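Periplasmic binding protein (Thermotoga lettingae TMO, PDB 4RY8) binds 5-methylthioribose and probably delivers this sugar, as the solute-binding component, to a membrane transporter. Local coordinates at residues Q38-E43 and A262-A267. Sequence-based numbering, arbitrary orientation.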
ATOM      1  N   GLN C  38       3.436 -18.319 -23.188  1.00 31.93           N
ATOM      2  CA  GLN C  38       3.357 -18.979 -24.506  1.00 33.40           C
ATOM      3  C   GLN C  38       2.630 -18.157 -25.544  1.00 38.13           C
ATOM      4  O   GLN C  38       3.069 -18.109 -26.695  1.00 46.11           O
ATOM      5  CB  GLN C  38       2.704 -20.351 -24.388  1.00 33.99           C
ATOM      6  CG  GLN C  38       3.534 -21.312 -23.557  1.00 30.92           C
ATOM      7  CD  GLN C  38       2.717 -22.437 -22.971  1.00 40.30           C
ATOM      8  OE1 GLN C  38       1.494 -22.346 -22.862  1.00 51.06           O
ATOM      9  NE2 GLN C  38       3.388 -23.511 -22.587  1.00 42.00           N
ATOM     10  N   SER C  39       1.537 -17.494 -25.158  1.00 32.99           N
ATOM     11  CA  SER C  39       0.849 -16.647 -26.124  1.00 48.22           C
ATOM     12  C   SER C  39       1.699 -15.431 -26.502  1.00 52.63           C
ATOM     13  O   SER C  39       1.604 -14.997 -27.639  1.00 41.00           O
ATOM     14  CB  SER C  39      -0.548 -16.212 -25.664  1.00 35.26           C
ATOM     15  OG  SER C  39      -0.499 -15.343 -24.544  1.00 33.54           O
ATOM     16  N   MET C  40       2.519 -14.882 -25.584  1.00 31.03           N
ATOM     17  CA  MET C  40       3.370 -13.737 -25.950  1.00 33.27           C
ATOM     18  C   MET C  40       4.484 -14.206 -26.880  1.00 36.95           C
ATOM     19  O   MET C  40       4.784 -13.536 -27.863  1.00 32.69           O
ATOM     20  CB  MET C  40       3.968 -12.982 -24.744  1.00 32.22           C
ATOM     21  CG  MET C  40       4.547 -11.605 -25.065  1.00 31.04           C
ATOM     22  SD  MET C  40       3.333 -10.266 -25.302  1.00 30.34           S
ATOM     23  CE  MET C  40       3.180 -10.126 -27.072  1.00 47.66           C
ATOM     24  N   ALA C  41       5.106 -15.343 -26.568  1.00 35.58           N
ATOM     25  CA  ALA C  41       6.164 -15.869 -27.444  1.00 33.19           C
ATOM     26  C   ALA C  41       5.590 -16.125 -28.833  1.00 35.92           C
ATOM     27  O   ALA C  41       6.211 -15.786 -29.834  1.00 39.61           O
ATOM     28  CB  ALA C  41       6.773 -17.134 -26.866  1.00 34.80           C
ATOM     29  N   ARG C  42       4.393 -16.709 -28.890  1.00 37.64           N
ATOM     30  CA  ARG C  42       3.704 -16.923 -30.183  1.00 39.18           C
ATOM     31  C   ARG C  42       3.586 -15.629 -30.969  1.00 38.72           C
ATOM     32  O   ARG C  42       3.770 -15.606 -32.196  1.00 40.51           O
ATOM     33  CB  ARG C  42       2.291 -17.482 -29.977  1.00 54.61           C
ATOM     34  CG  ARG C  42       1.852 -18.567 -30.962  1.00 69.25           C
ATOM     35  CD  ARG C  42       1.598 -19.868 -30.212  1.00 90.20           C
ATOM     36  NE  ARG C  42       0.578 -19.654 -29.184  1.00 79.36           N
ATOM     37  CZ  ARG C  42       0.498 -20.293 -28.015  1.00 51.35           C
ATOM     38  NH1 ARG C  42       1.376 -21.235 -27.670  1.00 64.55           N
ATOM     39  NH2 ARG C  42      -0.474 -19.971 -27.175  1.00 39.85           N
ATOM     40  N   GLU C  43       3.238 -14.561 -30.263  1.00 36.74           N
ATOM     41  CA  GLU C  43       3.033 -13.262 -30.874  1.00 42.36           C
ATOM     42  C   GLU C  43       4.292 -12.584 -31.416  1.00 44.34           C
ATOM     43  O   GLU C  43       4.222 -11.876 -32.431  1.00 41.30           O
ATOM     44  CB  GLU C  43       2.269 -12.348 -29.913  1.00 55.46           C
ATOM     45  CG  GLU C  43       0.757 -12.577 -29.968  1.00 51.27           C
ATOM     46  CD  GLU C  43       0.025 -11.895 -28.828  1.00 80.98           C
ATOM     47  OE1 GLU C  43       0.433 -10.763 -28.457  1.00 46.71           O
ATOM     48  OE2 GLU C  43      -0.939 -12.498 -28.286  1.00 47.41           O
ATOM     49  N   ALA C 262       6.432 -11.074 -18.794  1.00 24.00           N
ATOM     50  CA  ALA C 262       7.763 -11.636 -18.547  1.00 25.19           C
ATOM     51  C   ALA C 262       8.464 -11.950 -19.851  1.00 30.85           C
ATOM     52  O   ALA C 262       9.664 -11.724 -19.961  1.00 24.57           O
ATOM     53  CB  ALA C 262       7.685 -12.877 -17.653  1.00 30.00           C
ATOM     54  N   VAL C 263       7.709 -12.423 -20.854  1.00 25.96           N
ATOM     55  CA  VAL C 263       8.310 -12.753 -22.133  1.00 32.84           C
ATOM     56  C   VAL C 263       8.673 -11.484 -22.880  1.00 31.45           C
ATOM     57  O   VAL C 263       9.769 -11.406 -23.461  1.00 26.85           O
ATOM     58  CB  VAL C 263       7.407 -13.679 -22.966  1.00 29.11           C
ATOM     59  CG1 VAL C 263       7.852 -13.762 -24.427  1.00 36.95           C
ATOM     60  CG2 VAL C 263       7.392 -15.051 -22.309  1.00 29.53           C
ATOM     61  N   ARG C 264       7.760 -10.501 -22.854  1.00 37.42           N
ATOM     62  CA  ARG C 264       7.978  -9.200 -23.490  1.00 28.93           C
ATOM     63  C   ARG C 264       9.207  -8.551 -22.987  1.00 27.64           C
ATOM     64  O   ARG C 264       9.924  -7.973 -23.773  1.00 31.63           O
ATOM     65  CB  ARG C 264       6.852  -8.206 -23.206  1.00 38.19           C
ATOM     66  CG  ARG C 264       5.820  -8.147 -24.278  1.00 47.48           C
ATOM     67  CD  ARG C 264       5.163  -6.780 -24.364  1.00 76.47           C
ATOM     68  NE  ARG C 264       4.638  -6.250 -23.099  1.00 37.00           N
ATOM     69  CZ  ARG C 264       3.625  -6.769 -22.415  1.00 30.31           C
ATOM     70  NH1 ARG C 264       3.012  -7.885 -22.804  1.00 32.70           N
ATOM     71  NH2 ARG C 264       3.207  -6.153 -21.330  1.00 32.03           N
ATOM     72  N   ALA C 265       9.416  -8.601 -21.660  1.00 27.43           N
ATOM     73  CA  ALA C 265      10.595  -8.012 -21.038  1.00 30.64           C
ATOM     74  C   ALA C 265      11.852  -8.669 -21.553  1.00 31.00           C
ATOM     75  O   ALA C 265      12.834  -7.998 -21.893  1.00 28.28           O
ATOM     76  CB  ALA C 265      10.534  -8.118 -19.509  1.00 29.01           C
ATOM     77  N   ALA C 266      11.830  -9.998 -21.537  1.00 33.63           N
ATOM     78  CA  ALA C 266      12.937 -10.782 -22.008  1.00 27.54           C
ATOM     79  C   ALA C 266      13.252 -10.390 -23.437  1.00 28.02           C
ATOM     80  O   ALA C 266      14.393 -10.131 -23.779  1.00 30.24           O
ATOM     81  CB  ALA C 266      12.599 -12.246 -21.934  1.00 25.60           C
ATOM     82  N   ALA C 267      12.223 -10.320 -24.272  1.00 30.68           N
ATOM     83  CA  ALA C 267      12.429 -10.033 -25.687  1.00 31.68           C
ATOM     84  C   ALA C 267      12.936  -8.606 -25.888  1.00 33.40           C
ATOM     85  O   ALA C 267      13.756  -8.357 -26.762  1.00 35.45           O
ATOM     86  CB  ALA C 267      11.141 -10.266 -26.472  1.00 32.52           C
TER
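Met40 and Val263 meet between helices 28-44 and 255-270; the axes of segments 38-43 and 262-267 approach to 9.0 Å at an angle of 40°. In the tight part both CA-CB bonds point at the opposite helix, and CB of Met40 lies 3.9 Å from CB of Val263. Beside this pair the bent thioether chain of Met40 runs over the aliphatic stem of Arg264, bringing Met40 SD within 3.4 Å of Arg264 CG. The same sulfur lies in plane at the edge of the guanidinium and accepts a weak hydrogen bond from Arg264 NH1 (3.5 Å). Replacing Met40 with an alanine would probably open a gap beside Arg264 CG and deprive NH1 of its sulfur acceptor. Packing is looser at Ala41: holding CG1 anti to its own backbone N (chi1 166°), Val263 directs this methyl between the two helices, and Val263 CG1 stays 4.3 Å from Ala41 CB. On the outer side, Gln38 points its CB away from segment 262-267, and Arg42 is exposed to solvent. Arg264 is held more firmly from the C-terminal segment, NH2 bonding to Leu314 O, while Trp316 touches both it and Met40. Helix 255-270 meets strand 113-115 in the parallel sheet of one lobe of this periplasmic binding fold, Ala262 and Ala265 touching Ile114, while helix 318-326 packs on Met40 through Thr324 and on Arg264 through Leu320.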